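Alpha/beta hydrolase fold protein (Sphaerobacter thermophilus, PDB 3R0V) is probably a hydrolase of the alpha/beta hydrolase fold, its natural substrate not established, and holds a D-malate molecule in its pocket. Local coordinates at residues A16-G21 with S34-G39; Q135-A140 with V151-T156. All coordinates share one frame; numbering follows the deposited sequence.

Contact 1 of 2, residues A16-G21 with S34-G39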
ATOM      1  N   ALA A  16     -12.246   2.293 -10.324  1.00 11.47           N
ATOM      2  CA  ALA A  16     -12.231   3.731 -10.593  1.00 12.92           C
ATOM      3  C   ALA A  16     -10.819   4.298 -10.482  1.00 12.61           C
ATOM      4  O   ALA A  16     -10.047   3.917  -9.601  1.00 12.51           O
ATOM      5  CB  ALA A  16     -13.183   4.461  -9.629  1.00 11.57           C
ATOM      6  N   PHE A  17     -10.487   5.228 -11.371  1.00 12.73           N
ATOM      7  CA  PHE A  17      -9.145   5.799 -11.386  1.00 14.45           C
ATOM      8  C   PHE A  17      -9.166   7.182 -12.003  1.00 18.32           C
ATOM      9  O   PHE A  17     -10.151   7.589 -12.623  1.00 17.04           O
ATOM     10  CB  PHE A  17      -8.172   4.915 -12.181  1.00 14.53           C
ATOM     11  CG  PHE A  17      -8.417   4.935 -13.667  1.00 14.09           C
ATOM     12  CD1 PHE A  17      -7.661   5.749 -14.505  1.00 14.73           C
ATOM     13  CD2 PHE A  17      -9.404   4.155 -14.225  1.00 16.94           C
ATOM     14  CE1 PHE A  17      -7.900   5.782 -15.870  1.00 18.01           C
ATOM     15  CE2 PHE A  17      -9.647   4.184 -15.588  1.00 17.85           C
ATOM     16  CZ  PHE A  17      -8.885   4.997 -16.410  1.00 15.83           C
ATOM     17  N   GLU A  18      -8.069   7.906 -11.817  1.00 15.32           N
ATOM     18  CA  GLU A  18      -7.882   9.159 -12.526  1.00 16.52           C
ATOM     19  C   GLU A  18      -6.437   9.299 -12.982  1.00 18.51           C
ATOM     20  O   GLU A  18      -5.528   8.772 -12.345  1.00 16.32           O
ATOM     21  CB  GLU A  18      -8.322  10.356 -11.688  1.00 23.31           C
ATOM     22  CG  GLU A  18      -7.629  10.511 -10.362  1.00 28.56           C
ATOM     23  CD  GLU A  18      -8.204  11.669  -9.559  1.00 40.20           C
ATOM     24  OE1 GLU A  18      -7.782  12.822  -9.788  1.00 46.75           O
ATOM     25  OE2 GLU A  18      -9.088  11.428  -8.708  1.00 37.68           O
ATOM     26  N   ARG A  19      -6.252   9.987 -14.105  1.00 17.12           N
ATOM     27  CA  ARG A  19      -4.944  10.224 -14.693  1.00 16.64           C
ATOM     28  C   ARG A  19      -4.607  11.694 -14.588  1.00 17.83           C
ATOM     29  O   ARG A  19      -5.475  12.553 -14.756  1.00 21.06           O
ATOM     30  CB  ARG A  19      -4.952   9.933 -16.191  1.00 22.21           C
ATOM     31  CG  ARG A  19      -5.206   8.522 -16.645  1.00 26.98           C
ATOM     32  CD  ARG A  19      -4.683   8.364 -18.087  1.00 29.71           C
ATOM     33  NE  ARG A  19      -5.080   7.088 -18.671  1.00 28.52           N
ATOM     34  CZ  ARG A  19      -6.308   6.830 -19.101  1.00 28.66           C
ATOM     35  NH1 ARG A  19      -7.247   7.766 -19.006  1.00 25.80           N
ATOM     36  NH2 ARG A  19      -6.602   5.643 -19.616  1.00 30.86           N
ATOM     37  N   SER A  20      -3.336  11.996 -14.394  1.00 16.84           N
ATOM     38  CA  SER A  20      -2.897  13.376 -14.474  1.00 18.10           C
ATOM     39  C   SER A  20      -1.473  13.387 -14.965  1.00 17.10           C
ATOM     40  O   SER A  20      -0.820  12.346 -15.033  1.00 16.59           O
ATOM     41  CB  SER A  20      -3.002  14.073 -13.117  1.00 20.89           C
ATOM     42  OG  SER A  20      -2.222  13.409 -12.139  1.00 21.84           O
ATOM     43  N   GLY A  21      -0.992  14.568 -15.322  1.00 16.37           N
ATOM     44  CA  GLY A  21       0.394  14.735 -15.699  1.00 15.06           C
ATOM     45  C   GLY A  21       0.739  14.283 -17.098  1.00 15.86           C
ATOM     46  O   GLY A  21      -0.126  14.026 -17.931  1.00 18.62           O
ATOM     47  N   SER A  34      -6.925   3.190   2.543  1.00 14.56           N
ATOM     48  CA  SER A  34      -6.692   4.232   1.558  1.00 15.56           C
ATOM     49  C   SER A  34      -7.756   4.217   0.475  1.00 14.58           C
ATOM     50  O   SER A  34      -8.359   3.183   0.186  1.00 19.04           O
ATOM     51  CB  SER A  34      -5.343   4.007   0.884  1.00 17.26           C
ATOM     52  OG  SER A  34      -5.437   2.906  -0.005  1.00 20.20           O
ATOM     53  N   THR A  35      -7.961   5.372  -0.146  1.00 16.75           N
ATOM     54  CA  THR A  35      -8.663   5.438  -1.426  1.00 17.60           C
ATOM     55  C   THR A  35      -7.754   6.223  -2.351  1.00 18.60           C
ATOM     56  O   THR A  35      -6.634   6.572  -1.974  1.00 22.05           O
ATOM     57  CB  THR A  35     -10.006   6.155  -1.316  1.00 20.13           C
ATOM     58  OG1 THR A  35      -9.787   7.538  -1.008  1.00 23.04           O
ATOM     59  CG2 THR A  35     -10.882   5.503  -0.244  1.00 22.09           C
ATOM     60  N   ARG A  36      -8.223   6.517  -3.558  1.00 16.13           N
ATOM     61  CA  ARG A  36      -7.371   7.201  -4.522  1.00 19.01           C
ATOM     62  C   ARG A  36      -7.018   8.617  -4.064  1.00 24.36           C
ATOM     63  O   ARG A  36      -5.966   9.141  -4.424  1.00 21.38           O
ATOM     64  CB  ARG A  36      -8.000   7.187  -5.924  1.00 19.22           C
ATOM     65  CG  ARG A  36      -9.138   8.161  -6.177  1.00 21.98           C
ATOM     66  CD  ARG A  36      -9.776   7.828  -7.522  1.00 21.09           C
ATOM     67  NE  ARG A  36     -10.544   8.930  -8.092  1.00 27.13           N
ATOM     68  CZ  ARG A  36     -11.866   9.019  -8.013  1.00 33.45           C
ATOM     69  NH1 ARG A  36     -12.502  10.052  -8.545  1.00 32.28           N
ATOM     70  NH2 ARG A  36     -12.553   8.065  -7.399  1.00 32.50           N
ATOM     71  N   ALA A  37      -7.875   9.219  -3.243  1.00 25.58           N
ATOM     72  CA  ALA A  37      -7.608  10.562  -2.722  1.00 27.12           C
ATOM     73  C   ALA A  37      -6.266  10.646  -2.004  1.00 28.62           C
ATOM     74  O   ALA A  37      -5.595  11.682  -2.028  1.00 30.06           O
ATOM     75  CB  ALA A  37      -8.729  11.004  -1.784  1.00 26.56           C
ATOM     76  N   GLY A  38      -5.878   9.553  -1.356  1.00 23.48           N
ATOM     77  CA  GLY A  38      -4.673   9.525  -0.549  1.00 23.34           C
ATOM     78  C   GLY A  38      -3.422   9.836  -1.343  1.00 26.40           C
ATOM     79  O   GLY A  38      -2.454  10.382  -0.812  1.00 26.84           O
ATOM     80  N   GLY A  39      -3.443   9.488  -2.622  1.00 24.41           N
ATOM     81  CA  GLY A  39      -2.269   9.657  -3.450  1.00 25.66           C
ATOM     82  C   GLY A  39      -2.271  10.976  -4.187  1.00 24.02           C
ATOM     83  O   GLY A  39      -1.290  11.314  -4.836  1.00 23.70           O
TER
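E18 and R36 reach for one another and cross at about a right angle, the carboxylate meeting the guanidinium group at its NE edge. R36 NE donates to E18 OE2 over 3.0 Å in a salt bridge whose N-H...O angle is 155°. The oxygen receives it on the anti lone pair, the one turned away from OE1, and lies slightly tilted from the guanidinium plane. Carboxylate and guanidinium planes stand 53° apart, and R36 NH1 stays 3.7 Å from E18 OE2, so the pair is held by one bond and not by the flat two-bond fork. R36 sets CG between its backbone N and carbonyl carbon (chi1 77°), then runs extended to NE, which carries the charged end over to the 16-18 backbone. Residues 34-39 belong to the loop that follows strand 25-29 of the alpha/beta hydrolase sheet and leads into helix 40-46; A16 ends the second strand of the small N-terminal hairpin, and the loop from F17 leads to edge strand 20-21. Apart from the salt bridge the touch is light: A16 CB lies 4.3 Å from R36 NH2, and F17 CA 4.4 Å from R36 CD. The F17 ring turns the other way, onto I81 and A84 of helix 71-84. R36 NH2 forms further salt bridges with D56 and D62, so the one cation is shared by three acidic residues, and E18 is the exposed member of this contact. A methionine here would probably leave E18, D56 and D62 without their shared positive charge and set the E18 carboxylate free to turn.

Contact 2 of 2, residues Q135-A140 with V151-T156. With MLT (D-malate), chain F.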
ATOM      1  N   GLN A 135      -7.973 -11.916  13.260  1.00 14.60           N
ATOM      2  CA  GLN A 135      -8.969 -12.008  12.196  1.00 14.29           C
ATOM      3  C   GLN A 135     -10.384 -12.121  12.767  1.00 13.58           C
ATOM      4  O   GLN A 135     -11.303 -11.449  12.313  1.00 15.23           O
ATOM      5  CB  GLN A 135      -8.660 -13.204  11.285  1.00 17.13           C
ATOM      6  CG  GLN A 135      -9.684 -13.471  10.186  1.00 21.69           C
ATOM      7  CD  GLN A 135      -9.290 -14.652   9.314  1.00 33.74           C
ATOM      8  OE1 GLN A 135      -8.200 -15.205   9.454  1.00 39.07           O
ATOM      9  NE2 GLN A 135     -10.177 -15.041   8.407  1.00 40.78           N
ATOM     10  N   THR A 136     -10.539 -12.971  13.773  1.00 13.07           N
ATOM     11  CA  THR A 136     -11.828 -13.188  14.407  1.00 15.23           C
ATOM     12  C   THR A 136     -12.347 -11.901  15.051  1.00 14.10           C
ATOM     13  O   THR A 136     -13.524 -11.556  14.916  1.00 14.62           O
ATOM     14  CB  THR A 136     -11.734 -14.310  15.462  1.00 19.49           C
ATOM     15  OG1 THR A 136     -11.279 -15.511  14.826  1.00 22.34           O
ATOM     16  CG2 THR A 136     -13.088 -14.563  16.118  1.00 17.30           C
ATOM     17  N   ARG A 137     -11.473 -11.189  15.755  1.00 13.15           N
ATOM     18  CA  ARG A 137     -11.899  -9.979  16.450  1.00 11.54           C
ATOM     19  C   ARG A 137     -12.258  -8.866  15.466  1.00 11.52           C
ATOM     20  O   ARG A 137     -13.263  -8.176  15.636  1.00 12.24           O
ATOM     21  CB  ARG A 137     -10.815  -9.527  17.437  1.00 12.05           C
ATOM     22  CG  ARG A 137     -11.075  -8.195  18.105  1.00 13.02           C
ATOM     23  CD  ARG A 137     -12.365  -8.193  18.919  1.00 13.97           C
ATOM     24  NE  ARG A 137     -12.486  -6.936  19.647  1.00 15.48           N
ATOM     25  CZ  ARG A 137     -13.507  -6.631  20.439  1.00 21.47           C
ATOM     26  NH1 ARG A 137     -14.503  -7.493  20.594  1.00 26.07           N
ATOM     27  NH2 ARG A 137     -13.536  -5.464  21.067  1.00 20.27           N
ATOM     28  N   LEU A 138     -11.430  -8.686  14.440  1.00 11.96           N
ATOM     29  CA  LEU A 138     -11.695  -7.689  13.425  1.00 11.36           C
ATOM     30  C   LEU A 138     -13.052  -7.947  12.766  1.00 13.03           C
ATOM     31  O   LEU A 138     -13.856  -7.032  12.591  1.00 12.24           O
ATOM     32  CB  LEU A 138     -10.576  -7.703  12.388  1.00 13.27           C
ATOM     33  CG  LEU A 138     -10.764  -6.798  11.169  1.00 11.81           C
ATOM     34  CD1 LEU A 138     -10.912  -5.345  11.582  1.00 14.26           C
ATOM     35  CD2 LEU A 138      -9.593  -6.995  10.187  1.00 14.00           C
ATOM     36  N   ASP A 139     -13.306  -9.204  12.405  1.00 13.23           N
ATOM     37  CA  ASP A 139     -14.585  -9.561  11.807  1.00 15.45           C
ATOM     38  C   ASP A 139     -15.742  -9.259  12.749  1.00 12.84           C
ATOM     39  O   ASP A 139     -16.788  -8.775  12.326  1.00 14.09           O
ATOM     40  CB  ASP A 139     -14.617 -11.043  11.425  1.00 17.94           C
ATOM     41  CG  ASP A 139     -13.887 -11.332  10.121  1.00 26.41           C
ATOM     42  OD1 ASP A 139     -13.616 -10.382   9.348  1.00 28.17           O
ATOM     43  OD2 ASP A 139     -13.598 -12.523   9.867  1.00 34.21           O
ATOM     44  N   ALA A 140     -15.548  -9.541  14.034  1.00 12.28           N
ATOM     45  CA  ALA A 140     -16.608  -9.326  15.022  1.00 12.56           C
ATOM     46  C   ALA A 140     -16.950  -7.843  15.164  1.00 13.91           C
ATOM     47  O   ALA A 140     -18.123  -7.460  15.241  1.00 14.64           O
ATOM     48  CB  ALA A 140     -16.209  -9.921  16.355  1.00 12.68           C
ATOM     49  N   VAL A 151     -10.974   0.155  12.983  1.00 10.59           N
ATOM     50  CA  VAL A 151      -9.788   0.918  12.603  1.00 10.95           C
ATOM     51  C   VAL A 151      -8.808   1.019  13.772  1.00 10.90           C
ATOM     52  O   VAL A 151      -7.612   0.810  13.593  1.00 12.27           O
ATOM     53  CB  VAL A 151     -10.154   2.333  12.115  1.00 12.29           C
ATOM     54  CG1 VAL A 151      -8.884   3.127  11.798  1.00 12.84           C
ATOM     55  CG2 VAL A 151     -11.053   2.248  10.880  1.00 11.96           C
ATOM     56  N   THR A 152      -9.312   1.341  14.961  1.00 10.61           N
ATOM     57  CA  THR A 152      -8.468   1.432  16.143  1.00 11.63           C
ATOM     58  C   THR A 152      -7.747   0.111  16.416  1.00 11.04           C
ATOM     59  O   THR A 152      -6.561   0.094  16.745  1.00 12.19           O
ATOM     60  CB  THR A 152      -9.313   1.819  17.354  1.00 11.97           C
ATOM     61  OG1 THR A 152      -9.890   3.105  17.111  1.00 14.31           O
ATOM     62  CG2 THR A 152      -8.452   1.885  18.613  1.00 14.18           C
ATOM     63  N   TYR A 153      -8.469  -0.991  16.249  1.00 10.47           N
ATOM     64  CA  TYR A 153      -7.925  -2.320  16.480  1.00 10.59           C
ATOM     65  C   TYR A 153      -6.843  -2.633  15.452  1.00 10.95           C
ATOM     66  O   TYR A 153      -5.764  -3.100  15.803  1.00 11.64           O
ATOM     67  CB  TYR A 153      -9.044  -3.367  16.456  1.00 12.26           C
ATOM     68  CG  TYR A 153      -8.596  -4.769  16.786  1.00 11.42           C
ATOM     69  CD1 TYR A 153      -8.209  -5.116  18.074  1.00 13.12           C
ATOM     70  CD2 TYR A 153      -8.590  -5.754  15.807  1.00 12.62           C
ATOM     71  CE1 TYR A 153      -7.812  -6.414  18.377  1.00 12.89           C
ATOM     72  CE2 TYR A 153      -8.203  -7.051  16.099  1.00 13.93           C
ATOM     73  CZ  TYR A 153      -7.806  -7.368  17.378  1.00 13.41           C
ATOM     74  OH  TYR A 153      -7.418  -8.651  17.679  1.00 17.28           O
ATOM     75  N   PHE A 154      -7.138  -2.378  14.180  1.00 10.25           N
ATOM     76  CA  PHE A 154      -6.122  -2.548  13.140  1.00  9.71           C
ATOM     77  C   PHE A 154      -4.852  -1.752  13.472  1.00 11.12           C
ATOM     78  O   PHE A 154      -3.737  -2.279  13.423  1.00 11.74           O
ATOM     79  CB  PHE A 154      -6.662  -2.098  11.780  1.00 11.90           C
ATOM     80  CG  PHE A 154      -5.578  -1.791  10.774  1.00 10.87           C
ATOM     81  CD1 PHE A 154      -4.848  -2.809  10.185  1.00 13.00           C
ATOM     82  CD2 PHE A 154      -5.278  -0.485  10.442  1.00 14.07           C
ATOM     83  CE1 PHE A 154      -3.850  -2.516   9.270  1.00 12.67           C
ATOM     84  CE2 PHE A 154      -4.276  -0.193   9.534  1.00 16.07           C
ATOM     85  CZ  PHE A 154      -3.571  -1.203   8.956  1.00 13.18           C
HETATM   86  N   MSE A 155      -5.009  -0.483  13.829  1.00 10.07           N
HETATM   87  CA  MSE A 155      -3.837   0.342  14.068  0.54 11.84           C
HETATM   88  C   MSE A 155      -3.034  -0.080  15.278  1.00 12.11           C
HETATM   89  O   MSE A 155      -1.812  -0.122  15.216  1.00 13.04           O
HETATM   90  CB  MSE A 155      -4.227   1.801  14.172  0.54 13.70           C
HETATM   91  CG  MSE A 155      -4.774   2.289  12.873  0.54 12.24           C
HETATM   92 SE   MSE A 155      -4.996   4.185  12.854  0.54 43.18          SE
HETATM   93  CE  MSE A 155      -5.534   4.334  10.982  0.54 23.33           C
ATOM     94  N   THR A 156      -3.711  -0.399  16.375  1.00 11.38           N
ATOM     95  CA  THR A 156      -3.015  -0.757  17.606  1.00 11.81           C
ATOM     96  C   THR A 156      -2.520  -2.193  17.637  1.00 15.58           C
ATOM     97  O   THR A 156      -1.405  -2.454  18.095  1.00 21.43           O
ATOM     98  CB  THR A 156      -3.911  -0.529  18.838  1.00 14.23           C
ATOM     99  OG1 THR A 156      -5.135  -1.275  18.691  1.00 13.44           O
ATOM    100  CG2 THR A 156      -4.225   0.952  19.010  1.00 14.36           C
TER
HETATM  101  C1  MLT F 264      -0.812  -0.458   6.158  1.00  9.81           C
HETATM  102  O1  MLT F 264      -1.211  -0.302   4.958  1.00 16.30           O
HETATM  103  O2  MLT F 264      -0.102  -1.406   6.489  1.00 25.71           O
HETATM  104  C2  MLT F 264      -1.224   0.579   7.167  1.00 33.26           C
HETATM  105  O3  MLT F 264      -1.764   1.707   6.509  1.00 41.83           O
HETATM  106  C3  MLT F 264      -0.043   0.979   8.041  1.00 36.68           C
HETATM  107  C4  MLT F 264      -0.350   2.264   8.779  1.00 41.47           C
HETATM  108  O4  MLT F 264      -1.358   2.951   8.502  1.00 43.26           O
HETATM  109  O5  MLT F 264       0.410   2.661   9.686  1.00 46.58           O
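R137 lays the aliphatic start of its side chain on the ring of Y153, and this is the tight part of the contact. R137 CG stands over one ring face, 3.7 Å from the centroid of Y153 and 22° off the ring normal, a CH-pi contact shifted toward the phenol end: R137 CG to Y153 CZ is 3.4 Å. R137 CB follows it, 3.5 Å from Y153 OH. With CG anti to the backbone N (chi1 173°) and a bend at chi2, R137 keeps CB and CG on the ring while CD and the guanidinium, its plane 80° from that of the ring, lead away; the side chain also touches R146. The ring of Y134 also meets Y153, the two planes nearly parallel. Helices 134-143 and 147-158 are consecutive helices in the region inserted after strand 111-117 of the core sheet, the place where alpha/beta hydrolases commonly carry a cap over the active site. The R137-Y153 side is the one partly open to solvent, whereas L138 is buried, and there the fit is looser: L138 CB comes no nearer than 4.4 Å to Y153 CD2, and the leucine also packs on L185 of helix 185-192. One residue beyond Y153, F154 turns its ring away from helix 134-143 and into the ligand pocket, where F154 CZ meets C2 of D-malate edge-on at 3.4 Å; A32 and S96 grip the malate through their backbone N atoms. Farther along the same helix, T156 OG1 donates to T152 O at 2.8 Å, and the T156 amide reaches that oxygen from the opposite face of the carbonyl plane; T156 lies within the wider pi-type turn at 154-156.

In the fold
From the N terminus the chain passes through the hairpin of strands 6-8 and 14-16 into residues 16-21, which end in edge strand 20-21, follows strand 25-29 and returns at 34-39, where contact 1 closes a short loop at the sheet's edge. It then builds strands 89-94 and 111-117 of the central sheet before entering the helical insertion, where contact 2 closes a second short loop between neighbouring helices. The two neither nest nor cross; the centres of contact 1 and contact 2 lie about 26 Å apart. Contact 1 ties the N-terminal hairpin region to the core, whereas contact 2 joins two helices beside the malate pocket, to which A32, just ahead of 34-39, also belongs.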